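Local coordinates for uncharacterized protein (Bacteroides uniformis, PDB 4K61) that is of unknown function but carries a putative beta-lactamase-inhibitor-like, PepSY-like domain built on an antiparallel beta sheet, at residues A10-M15 with A33-N38; A23-H26 with Y31-D34; K43-G48 with M54-W59; W88-F91 with Q95-V98. All coordinates share one frame; numbering follows the deposited sequence.

Interaction 1: residues A10-M15 with A33-N38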
loop_
_atom_site.group_PDB
_atom_site.type_symbol
_atom_site.label_atom_id
_atom_site.label_comp_id
_atom_site.label_asym_id
_atom_site.label_seq_id
_atom_site.Cartn_x
_atom_site.Cartn_y
_atom_site.Cartn_z
ATOM N N ALA A 10 15.370 14.424 -3.982
ATOM C CA ALA A 10 14.831 15.632 -4.653
ATOM C C ALA A 10 13.484 15.353 -5.322
ATOM O O ALA A 10 12.564 16.199 -5.293
ATOM C CB ALA A 10 15.818 16.172 -5.675
ATOM N N ALA A 11 13.341 14.170 -5.889
ATOM C CA ALA A 11 12.062 13.797 -6.531
ATOM C C ALA A 11 10.917 13.718 -5.530
ATOM O O ALA A 11 9.810 14.145 -5.838
ATOM C CB ALA A 11 12.174 12.487 -7.268
ATOM N N LEU A 12 11.191 13.215 -4.309
ATOM C CA LEU A 12 10.182 13.174 -3.255
ATOM C C LEU A 12 9.812 14.600 -2.803
ATOM O O LEU A 12 8.620 14.924 -2.677
ATOM C CB LEU A 12 10.673 12.397 -2.027
ATOM C CG LEU A 12 9.682 12.330 -0.844
ATOM C CD1 LEU A 12 8.415 11.571 -1.235
ATOM C CD2 LEU A 12 10.340 11.695 0.365
ATOM N N LYS A 13 10.818 15.448 -2.619
ATOM C CA LYS A 13 10.613 16.824 -2.169
ATOM C C LYS A 13 9.790 17.606 -3.205
ATOM O O LYS A 13 8.934 18.416 -2.860
ATOM C CB LYS A 13 11.957 17.490 -1.885
ATOM C CG LYS A 13 11.874 18.784 -1.101
ATOM C CD LYS A 13 13.180 19.068 -0.378
ATOM C CE LYS A 13 13.072 20.183 0.621
ATOM N NZ LYS A 13 13.276 21.495 -0.044
ATOM N N LYS A 14 10.000 17.321 -4.477
ATOM C CA LYS A 14 9.159 17.902 -5.520
ATOM C C LYS A 14 7.675 17.491 -5.441
ATOM O O LYS A 14 6.784 18.336 -5.605
ATOM C CB LYS A 14 9.757 17.543 -6.880
ATOM C CG LYS A 14 9.064 18.144 -8.087
ATOM C CD LYS A 14 9.928 17.914 -9.322
ATOM C CE LYS A 14 9.112 17.910 -10.600
ATOM N NZ LYS A 14 8.687 19.291 -10.958
HETATM N N MSE A 15 7.396 16.209 -5.199
HETATM C CA MSE A 15 6.012 15.705 -5.065
HETATM C C MSE A 15 5.382 16.255 -3.805
HETATM O O MSE A 15 4.224 16.568 -3.777
HETATM C CB MSE A 15 5.986 14.165 -4.972
HETATM C CG MSE A 15 6.191 13.456 -6.298
HETATM SE SE MSE A 15 6.427 11.531 -5.846
HETATM C CE MSE A 15 4.560 11.044 -5.662
ATOM N N ALA A 33 10.369 5.774 0.425
ATOM C CA ALA A 33 10.219 6.842 1.390
ATOM C C ALA A 33 8.999 6.605 2.222
ATOM O O ALA A 33 7.922 6.351 1.691
ATOM C CB ALA A 33 10.103 8.192 0.700
ATOM N N ASP A 34 9.180 6.666 3.540
ATOM C CA ASP A 34 8.094 6.532 4.479
ATOM C C ASP A 34 8.019 7.813 5.285
ATOM O O ASP A 34 8.994 8.264 5.892
ATOM C CB ASP A 34 8.285 5.350 5.427
ATOM C CG ASP A 34 7.140 5.216 6.361
ATOM O OD1 ASP A 34 6.018 4.929 5.867
ATOM O OD2 ASP A 34 7.317 5.450 7.560
ATOM N N PHE A 35 6.829 8.375 5.305
ATOM C CA PHE A 35 6.628 9.676 5.906
ATOM C C PHE A 35 5.163 9.891 6.174
ATOM O O PHE A 35 4.296 9.215 5.629
ATOM C CB PHE A 35 7.173 10.807 5.006
ATOM C CG PHE A 35 6.594 10.816 3.617
ATOM C CD1 PHE A 35 7.091 9.982 2.660
ATOM C CD2 PHE A 35 5.536 11.626 3.289
ATOM C CE1 PHE A 35 6.555 9.979 1.379
ATOM C CE2 PHE A 35 4.997 11.648 2.008
ATOM C CZ PHE A 35 5.504 10.814 1.050
ATOM N N LEU A 36 4.898 10.855 7.029
ATOM C CA LEU A 36 3.546 11.245 7.329
ATOM C C LEU A 36 3.019 12.324 6.399
ATOM O O LEU A 36 3.713 13.293 6.123
ATOM C CB LEU A 36 3.560 11.765 8.769
ATOM C CG LEU A 36 2.604 11.144 9.748
ATOM C CD1 LEU A 36 2.633 9.626 9.604
ATOM C CD2 LEU A 36 3.016 11.613 11.131
HETATM N N MSE A 37 1.785 12.168 5.921
HETATM C CA MSE A 37 1.094 13.192 5.139
HETATM C C MSE A 37 -0.275 13.382 5.737
HETATM O O MSE A 37 -1.147 12.499 5.663
HETATM C CB MSE A 37 1.176 12.733 3.672
HETATM C CG MSE A 37 0.839 13.766 2.647
HETATM SE SE MSE A 37 1.823 15.448 2.921
HETATM C CE MSE A 37 3.569 14.804 2.634
ATOM N N ASN A 38 -0.523 14.542 6.338
ATOM C CA ASN A 38 -1.796 14.817 6.983
ATOM C C ASN A 38 -2.219 13.749 7.961
ATOM O O ASN A 38 -3.390 13.418 8.063
ATOM C CB ASN A 38 -2.911 15.000 5.942
ATOM C CG ASN A 38 -3.227 16.449 5.677
ATOM O OD1 ASN A 38 -2.539 17.346 6.153
ATOM N ND2 ASN A 38 -4.300 16.679 4.949
#

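Interaction 2: residues A23-H26 with Y31-D34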
loop_
_atom_site.group_PDB
_atom_site.type_symbol
_atom_site.label_atom_id
_atom_site.label_comp_id
_atom_site.label_asym_id
_atom_site.label_seq_id
_atom_site.Cartn_x
_atom_site.Cartn_y
_atom_site.Cartn_z
ATOM N N ALA A 23 11.763 8.446 6.445
ATOM C CA ALA A 23 12.613 7.276 6.616
ATOM C C ALA A 23 12.758 6.549 5.288
ATOM O O ALA A 23 11.768 6.163 4.678
ATOM C CB ALA A 23 12.012 6.333 7.651
ATOM N N TRP A 24 13.996 6.316 4.866
ATOM C CA TRP A 24 14.287 5.630 3.597
ATOM C C TRP A 24 14.662 4.159 3.792
ATOM O O TRP A 24 15.406 3.794 4.718
ATOM C CB TRP A 24 15.439 6.327 2.857
ATOM C CG TRP A 24 15.085 7.680 2.332
ATOM C CD1 TRP A 24 15.339 8.869 2.923
ATOM C CD2 TRP A 24 14.428 7.976 1.082
ATOM N NE1 TRP A 24 14.854 9.903 2.134
ATOM C CE2 TRP A 24 14.285 9.375 1.006
ATOM C CE3 TRP A 24 13.900 7.191 0.053
ATOM C CZ2 TRP A 24 13.659 10.010 -0.079
ATOM C CZ3 TRP A 24 13.292 7.824 -1.035
ATOM C CH2 TRP A 24 13.189 9.221 -1.090
ATOM N N SER A 25 14.163 3.320 2.899
ATOM C CA SER A 25 14.516 1.912 2.871
ATOM C C SER A 25 14.627 1.444 1.421
ATOM O O SER A 25 14.403 2.226 0.494
ATOM C CB SER A 25 13.492 1.064 3.646
ATOM O OG SER A 25 12.234 1.122 3.036
ATOM N N HIS A 26 15.078 0.201 1.263
ATOM C CA HIS A 26 15.269 -0.426 -0.041
ATOM C C HIS A 26 14.280 -1.588 -0.148
ATOM O O HIS A 26 14.038 -2.283 0.838
ATOM C CB HIS A 26 16.699 -0.956 -0.131
ATOM C CG HIS A 26 17.743 0.106 -0.282
ATOM N ND1 HIS A 26 18.960 -0.167 -0.863
ATOM C CD2 HIS A 26 17.768 1.427 0.040
ATOM C CE1 HIS A 26 19.701 0.926 -0.871
ATOM N NE2 HIS A 26 19.007 1.905 -0.320
ATOM N N TYR A 31 13.738 2.479 -4.045
ATOM C CA TYR A 31 13.899 3.235 -2.817
ATOM C C TYR A 31 12.517 3.518 -2.311
ATOM O O TYR A 31 11.640 3.935 -3.075
ATOM C CB TYR A 31 14.591 4.557 -3.100
ATOM C CG TYR A 31 15.935 4.383 -3.711
ATOM C CD1 TYR A 31 17.071 4.133 -2.922
ATOM C CD2 TYR A 31 16.098 4.420 -5.083
ATOM C CE1 TYR A 31 18.291 3.937 -3.486
ATOM C CE2 TYR A 31 17.322 4.220 -5.649
ATOM C CZ TYR A 31 18.421 3.987 -4.851
ATOM O OH TYR A 31 19.646 3.801 -5.408
ATOM N N VAL A 32 12.328 3.360 -1.005
ATOM C CA VAL A 32 11.021 3.622 -0.424
ATOM C C VAL A 32 11.157 4.703 0.619
ATOM O O VAL A 32 11.959 4.588 1.561
ATOM C CB VAL A 32 10.416 2.349 0.208
ATOM C CG1 VAL A 32 9.044 2.666 0.817
ATOM C CG2 VAL A 32 10.342 1.226 -0.826
ATOM N N ALA A 33 10.369 5.774 0.425
ATOM C CA ALA A 33 10.219 6.842 1.390
ATOM C C ALA A 33 8.999 6.605 2.222
ATOM O O ALA A 33 7.922 6.351 1.691
ATOM C CB ALA A 33 10.103 8.192 0.700
ATOM N N ASP A 34 9.180 6.666 3.540
ATOM C CA ASP A 34 8.094 6.532 4.479
ATOM C C ASP A 34 8.019 7.813 5.285
ATOM O O ASP A 34 8.994 8.264 5.892
ATOM C CB ASP A 34 8.285 5.350 5.427
ATOM C CG ASP A 34 7.140 5.216 6.361
ATOM O OD1 ASP A 34 6.018 4.929 5.867
ATOM O OD2 ASP A 34 7.317 5.450 7.560
#

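Interaction 3: residues K43-G48 with M54-W59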
loop_
_atom_site.group_PDB
_atom_site.type_symbol
_atom_site.label_atom_id
_atom_site.label_comp_id
_atom_site.label_asym_id
_atom_site.label_seq_id
_atom_site.Cartn_x
_atom_site.Cartn_y
_atom_site.Cartn_z
ATOM N N LYS A 43 3.818 5.960 1.775
ATOM C CA LYS A 43 5.016 5.384 1.245
ATOM C C LYS A 43 5.038 5.601 -0.242
ATOM O O LYS A 43 4.018 5.490 -0.932
ATOM C CB LYS A 43 5.136 3.880 1.555
ATOM C CG LYS A 43 5.496 3.575 2.996
ATOM C CD LYS A 43 5.516 2.072 3.244
ATOM C CE LYS A 43 6.003 1.739 4.632
ATOM N NZ LYS A 43 4.974 2.096 5.637
ATOM N N VAL A 44 6.206 5.964 -0.740
ATOM C CA VAL A 44 6.355 6.193 -2.162
ATOM C C VAL A 44 7.597 5.430 -2.630
ATOM O O VAL A 44 8.664 5.494 -1.999
ATOM C CB VAL A 44 6.526 7.680 -2.519
ATOM C CG1 VAL A 44 6.637 7.856 -4.012
ATOM C CG2 VAL A 44 5.352 8.512 -2.042
ATOM N N TRP A 45 7.408 4.674 -3.701
ATOM C CA TRP A 45 8.459 3.840 -4.293
ATOM C C TRP A 45 9.057 4.590 -5.460
ATOM O O TRP A 45 8.297 5.060 -6.335
ATOM C CB TRP A 45 7.888 2.507 -4.821
ATOM C CG TRP A 45 7.702 1.430 -3.770
ATOM C CD1 TRP A 45 8.432 0.290 -3.624
ATOM C CD2 TRP A 45 6.713 1.404 -2.731
ATOM N NE1 TRP A 45 7.986 -0.435 -2.552
ATOM C CE2 TRP A 45 6.914 0.219 -1.999
ATOM C CE3 TRP A 45 5.664 2.264 -2.351
ATOM C CZ2 TRP A 45 6.135 -0.118 -0.910
ATOM C CZ3 TRP A 45 4.872 1.903 -1.274
ATOM C CH2 TRP A 45 5.123 0.742 -0.559
ATOM N N PHE A 46 10.408 4.660 -5.499
ATOM C CA PHE A 46 11.102 5.289 -6.614
ATOM C C PHE A 46 12.025 4.290 -7.267
ATOM O O PHE A 46 12.727 3.525 -6.569
ATOM C CB PHE A 46 11.954 6.470 -6.140
ATOM C CG PHE A 46 11.162 7.593 -5.585
ATOM C CD1 PHE A 46 10.819 7.593 -4.247
ATOM C CD2 PHE A 46 10.720 8.642 -6.397
ATOM C CE1 PHE A 46 10.064 8.611 -3.709
ATOM C CE2 PHE A 46 9.946 9.675 -5.847
ATOM C CZ PHE A 46 9.638 9.658 -4.512
ATOM N N ASP A 47 12.065 4.314 -8.603
ATOM C CA ASP A 47 13.069 3.523 -9.299
ATOM C C ASP A 47 14.453 4.207 -9.319
ATOM O O ASP A 47 14.618 5.305 -8.814
ATOM C CB ASP A 47 12.582 3.112 -10.714
ATOM C CG ASP A 47 12.380 4.297 -11.667
ATOM O OD1 ASP A 47 13.027 5.373 -11.503
ATOM O OD2 ASP A 47 11.565 4.090 -12.617
ATOM N N GLY A 48 15.427 3.585 -9.963
ATOM C CA GLY A 48 16.778 4.165 -10.085
ATOM C C GLY A 48 16.870 5.486 -10.835
ATOM O O GLY A 48 17.870 6.201 -10.716
HETATM N N MSE A 54 4.928 3.713 -7.369
HETATM C CA MSE A 54 3.792 3.333 -6.519
HETATM C C MSE A 54 3.758 4.286 -5.355
HETATM O O MSE A 54 4.812 4.752 -4.871
HETATM C CB MSE A 54 3.955 1.879 -6.032
HETATM C CG MSE A 54 2.803 1.476 -5.094
HETATM SE SE MSE A 54 2.730 -0.498 -4.996
HETATM C CE MSE A 54 4.478 -0.806 -4.090
ATOM N N GLN A 55 2.551 4.537 -4.851
ATOM C CA GLN A 55 2.357 5.199 -3.583
ATOM C C GLN A 55 1.295 4.448 -2.797
ATOM O O GLN A 55 0.338 3.955 -3.369
ATOM C CB GLN A 55 1.883 6.625 -3.789
ATOM C CG GLN A 55 1.484 7.348 -2.496
ATOM C CD GLN A 55 1.145 8.794 -2.784
ATOM O OE1 GLN A 55 2.028 9.645 -2.870
ATOM N NE2 GLN A 55 -0.131 9.070 -2.966
ATOM N N GLN A 56 1.505 4.348 -1.502
ATOM C CA GLN A 56 0.549 3.735 -0.620
ATOM C C GLN A 56 0.203 4.677 0.498
ATOM O O GLN A 56 1.068 5.271 1.143
ATOM C CB GLN A 56 1.085 2.427 -0.067
ATOM C CG GLN A 56 1.225 1.348 -1.133
ATOM C CD GLN A 56 1.786 0.055 -0.596
ATOM O OE1 GLN A 56 1.990 -0.127 0.605
ATOM N NE2 GLN A 56 2.056 -0.868 -1.503
ATOM N N THR A 57 -1.096 4.781 0.759
ATOM C CA THR A 57 -1.572 5.504 1.938
ATOM C C THR A 57 -2.227 4.508 2.888
ATOM O O THR A 57 -3.098 3.716 2.507
ATOM C CB THR A 57 -2.604 6.554 1.508
ATOM O OG1 THR A 57 -1.996 7.437 0.562
ATOM C CG2 THR A 57 -3.123 7.348 2.671
ATOM N N ASP A 58 -1.746 4.513 4.121
ATOM C CA ASP A 58 -2.206 3.583 5.135
ATOM C C ASP A 58 -3.439 4.164 5.754
ATOM O O ASP A 58 -3.388 4.999 6.633
ATOM C CB ASP A 58 -1.122 3.351 6.179
ATOM C CG ASP A 58 -1.493 2.279 7.183
ATOM O OD1 ASP A 58 -2.623 1.769 7.134
ATOM O OD2 ASP A 58 -0.641 1.944 8.035
ATOM N N TRP A 59 -4.571 3.699 5.261
ATOM C CA TRP A 59 -5.851 4.163 5.726
ATOM C C TRP A 59 -6.214 3.605 7.090
ATOM O O TRP A 59 -6.984 4.209 7.815
ATOM C CB TRP A 59 -6.926 3.783 4.712
ATOM C CG TRP A 59 -7.151 4.773 3.594
ATOM C CD1 TRP A 59 -6.859 6.120 3.585
ATOM C CD2 TRP A 59 -7.837 4.521 2.379
ATOM N NE1 TRP A 59 -7.259 6.685 2.394
ATOM C CE2 TRP A 59 -7.888 5.736 1.653
ATOM C CE3 TRP A 59 -8.446 3.389 1.839
ATOM C CZ2 TRP A 59 -8.493 5.835 0.395
ATOM C CZ3 TRP A 59 -9.000 3.469 0.603
ATOM C CH2 TRP A 59 -9.046 4.696 -0.114
#

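Interaction 4: residues W88-F91 with Q95-V98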
loop_
_atom_site.group_PDB
_atom_site.type_symbol
_atom_site.label_atom_id
_atom_site.label_comp_id
_atom_site.label_asym_id
_atom_site.label_seq_id
_atom_site.Cartn_x
_atom_site.Cartn_y
_atom_site.Cartn_z
ATOM N N TRP A 88 -4.582 2.258 0.486
ATOM C CA TRP A 88 -4.880 2.825 -0.813
ATOM C C TRP A 88 -3.638 2.883 -1.668
ATOM O O TRP A 88 -2.671 3.563 -1.336
ATOM C CB TRP A 88 -5.459 4.235 -0.610
ATOM C CG TRP A 88 -5.871 5.018 -1.794
ATOM C CD1 TRP A 88 -5.479 6.294 -2.111
ATOM C CD2 TRP A 88 -6.830 4.642 -2.779
ATOM N NE1 TRP A 88 -6.117 6.731 -3.238
ATOM C CE2 TRP A 88 -6.952 5.739 -3.682
ATOM C CE3 TRP A 88 -7.601 3.488 -2.992
ATOM C CZ2 TRP A 88 -7.809 5.715 -4.762
ATOM C CZ3 TRP A 88 -8.454 3.466 -4.109
ATOM C CH2 TRP A 88 -8.558 4.585 -4.957
ATOM N N VAL A 89 -3.646 2.107 -2.739
ATOM C CA VAL A 89 -2.481 1.927 -3.585
ATOM C C VAL A 89 -2.707 2.671 -4.900
ATOM O O VAL A 89 -3.665 2.390 -5.663
ATOM C CB VAL A 89 -2.248 0.439 -3.885
ATOM C CG1 VAL A 89 -0.960 0.264 -4.669
ATOM C CG2 VAL A 89 -2.232 -0.391 -2.622
ATOM N N GLN A 90 -1.785 3.575 -5.203
ATOM C CA GLN A 90 -1.857 4.385 -6.414
ATOM C C GLN A 90 -0.579 4.246 -7.246
ATOM O O GLN A 90 0.517 3.892 -6.735
ATOM C CB GLN A 90 -2.061 5.851 -6.032
ATOM C CG GLN A 90 -3.353 6.147 -5.269
ATOM C CD GLN A 90 -3.413 7.604 -4.820
ATOM O OE1 GLN A 90 -2.879 7.966 -3.779
ATOM N NE2 GLN A 90 -4.010 8.438 -5.634
ATOM N N PHE A 91 -0.756 4.503 -8.525
ATOM C CA PHE A 91 0.274 4.297 -9.559
ATOM C C PHE A 91 0.205 5.428 -10.561
ATOM O O PHE A 91 -0.858 6.018 -10.772
ATOM C CB PHE A 91 0.023 3.010 -10.338
ATOM C CG PHE A 91 -0.139 1.791 -9.509
ATOM C CD1 PHE A 91 0.957 1.128 -8.995
ATOM C CD2 PHE A 91 -1.407 1.274 -9.272
ATOM C CE1 PHE A 91 0.804 -0.018 -8.253
ATOM C CE2 PHE A 91 -1.568 0.134 -8.538
ATOM C CZ PHE A 91 -0.475 -0.519 -8.013
ATOM N N GLN A 95 -4.782 1.866 -12.715
ATOM C CA GLN A 95 -5.903 2.106 -11.779
ATOM C C GLN A 95 -5.486 1.861 -10.337
ATOM O O GLN A 95 -4.693 0.957 -10.020
ATOM C CB GLN A 95 -7.130 1.216 -12.096
ATOM C CG GLN A 95 -8.390 1.577 -11.304
ATOM C CD GLN A 95 -9.632 0.873 -11.833
ATOM O OE1 GLN A 95 -10.555 1.504 -12.303
ATOM N NE2 GLN A 95 -9.652 -0.451 -11.746
ATOM N N SER A 96 -6.053 2.657 -9.444
ATOM C CA SER A 96 -5.785 2.479 -8.014
ATOM C C SER A 96 -6.428 1.184 -7.474
ATOM O O SER A 96 -7.352 0.610 -8.052
ATOM C CB SER A 96 -6.307 3.668 -7.218
ATOM O OG SER A 96 -5.615 4.842 -7.612
ATOM N N ILE A 97 -5.928 0.755 -6.334
ATOM C CA ILE A 97 -6.350 -0.493 -5.687
ATOM C C ILE A 97 -6.561 -0.240 -4.214
ATOM O O ILE A 97 -5.741 0.454 -3.584
ATOM C CB ILE A 97 -5.273 -1.587 -5.873
ATOM C CG1 ILE A 97 -5.180 -1.999 -7.339
ATOM C CG2 ILE A 97 -5.554 -2.795 -4.978
ATOM C CD1 ILE A 97 -3.964 -2.878 -7.609
ATOM N N VAL A 98 -7.634 -0.806 -3.632
ATOM C CA VAL A 98 -7.748 -0.900 -2.180
ATOM C C VAL A 98 -7.253 -2.293 -1.755
ATOM O O VAL A 98 -7.836 -3.304 -2.156
ATOM C CB VAL A 98 -9.179 -0.719 -1.648
ATOM C CG1 VAL A 98 -9.201 -0.707 -0.129
ATOM C CG2 VAL A 98 -9.797 0.561 -2.173
HETATM O O HOH W 1 -6.370 7.433 -7.792
HETATM O O HOH W 2 -3.462 4.843 -9.467
#

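Interaction 1: residues A10-M15 with A33-N38
Leu-12 on the helix and Ala-33 on the strand mark the closest backbone approach, with their CA atoms 7.9 Å apart, too far for main-chain bonding and right for one layer of side chains between them. This is helix-on-sheet packing, in which helix 6-15 lies against one face of the antiparallel sheet of this PepSY-like protein. Within the helix, Lys-14 N to Ala-10 O (2.9 Å) is an i+4 to i bond, while no hydrogen bond crosses to the strand. Ala-33 and Phe-35, two positions apart on strand 30-37, both turn toward the helix, and of segment 10-15 only Leu-12 meets them. Its CG stands anti to the backbone N (chi1 179°), which carries the isobutyl fork straight into the layer and divides its two methyls between the two strand residues. With CG between backbone N and carbonyl carbon (chi1 56°), Phe-35 turns CE1 and CZ of its ring toward the helix. Tyr-16 meets the Phe-35 ring as well, and Val-22 and Phe-46 touch Leu-12, completing a buried apolar patch. CD2 of Leu-12 rests 3.5 Å from CB of Ala-33, and CD1 of Leu-12 approaches CE1 of Phe-35 obliquely at 3.6 Å.

Interaction 2: residues A23-H26 with Y31-D34
Ala-23 N donates to Asp-34 O at 2.8 Å with an N-H...O angle of 174°, and Asp-34 N returns a bond to Ala-23 O at 2.9 Å. A second hydrogen-bonded pair, Ser-25 with Val-32, repeats the pattern, so the strands of this beta hairpin run antiparallel, their axes at 153°. The intervening pairs, Trp-24 with Ala-33 and His-26 with Tyr-31, are non-hydrogen-bonded and place their side chains on one common face. There the methyl of Ala-33 makes a CH-pi contact with Trp-24: CB sits 3.8 Å from the centroid of the six-membered ring, over its face but displaced from the centre. Trp-24 reaches this place because its CG is anti to the carbonyl carbon, which folds the indole back across the neighbouring strand. His-26 and Tyr-31 run alongside each other and form a T-shaped pair, the tyrosine edge directed at the imidazole face, with centroids 5.3 Å apart and planes at 83°. The imidazole is also fixed by a bond from NE2 to the carbonyl of Trp-3. On the other face Ser-25 OG lies 3.6 Å from CB of Val-32, and the carboxylate of Asp-34 forms a salt bridge with Lys-43. Strand 23-27 is outermost within the chain; helix 6-15 covers Trp-24 through Val-8, Gln-9 and Leu-12, while strand 40-46 continues the sheet beyond Tyr-31 and Ala-33.

Interaction 3: residues K43-G48 with M54-W59
Lys-43 and Gln-56 exchange two backbone hydrogen bonds, Gln-56 N to Lys-43 O at 2.8 Å and Lys-43 N to Gln-56 O at 2.9 Å. Farther along, Trp-45 N donates to Met-54 O at 2.8 Å with an almost linear N-H...O angle of 177°. These bonds join strands 40-46 and 52-58 as an antiparallel beta hairpin, with Val-44 opposite Gln-55 as the non-hydrogen-bonded pair. On the Val-44 side, Gln-55 reaches out with its chain extended, and its OE1 lies 3.6 Å from CG2 of Val-44; the amide itself bonds to Tyr-16 OH and Gln-90 OE1. The other face carries Trp-45, Met-54 and Gln-56. Met-54 is a selenomethionine whose chain bends at chi3 (66°), bringing CE over the middle of the indole, 3.4 Å from the centroid of the six-membered ring. SE lies beyond it, 4.9 Å from the same centroid, so the terminal SE-CE bond points down at the ring in a Met-aromatic contact. Gln-56 meets the far end of the indole obliquely, its amide plane 46° from the ring, with CD 3.4 Å from CH2 of Trp-45. The polar ends are engaged: Trp-45 NE1 bonds to Asp-27, Gln-56 NE2 to the carbonyl of Leu-134, and Lys-43 NZ pairs with Asp-34 and Asp-41. The chemistry is thus divided, with the indole offering its pi surface and far end to methyl and amide neighbours while its N-H is spent on a carboxylate, so a buried tryptophan is packed without stranding its polar atom.

Interaction 4: residues W88-F91 with Q95-V98
Trp-88 holds CG anti to the backbone N (chi1 -179°), which swings the indole across to the neighbouring strand and sets its six-membered ring beside Ser-96. CB of Ser-96 lies off-centre over one face, in a CH-pi contact 3.7 Å from the ring centroid; Trp-59 stacks on the opposite face. At the ring edge, near its plane, CG2 of Val-98 comes within 3.7 Å of CZ3 of Trp-88. Ser-96 has OG anti to its carbonyl carbon (chi1 -63°), directing the hydroxyl to two waters. One, 2.8 Å from Ser-96 OG, accepts from Phe-91 N and bridges Ser-96 and Phe-91 where the strand pairing ends; the other lies 2.7 Å from Ser-96 OG and takes a weak bond from Gln-90 NE2, while Gln-90 OE1 accepts from Gln-55 NE2. The backbone is a beta hairpin of strands 82-90 and 97-103, its hydrogen-bonded pair joining Val-89 N to Ile-97 O at 2.8 Å and Ile-97 N to Val-89 O at 2.9 Å. Their side chains share the face covered by Phe-139 of helix 136-139. Phe-91 turns its ring edge to segment 95-98, where Gln-95 O lies in the ring plane, 3.4 Å from CD2 of Phe-91, and CD1 of Ile-97 approaches too.

Overall arrangement
All four contacts belong to one antiparallel sheet, but only interaction 1 adds a helix to it; interactions 2, 3 and 4 are hairpins within it. Interactions 1 and 2 share strand 30-37 and meet where Leu-12 CD2 touches Trp-24 CZ2 (3.7 Å). Interaction 3 follows through strand 40-46, with Ala-33 N to Val-44 O at 3.0 Å, and interaction 4 through Gln-55 O and Gln-90 N at 2.8 Å. Interactions 1 and 4, with centres about 17 Å apart, do not touch. Interactions 1 and 3 are buried, the first wholly apolar, the second mixing backbone bonds with Met-aromatic packing; interactions 2 and 4 are partly exposed, and ordered water enters interaction 4.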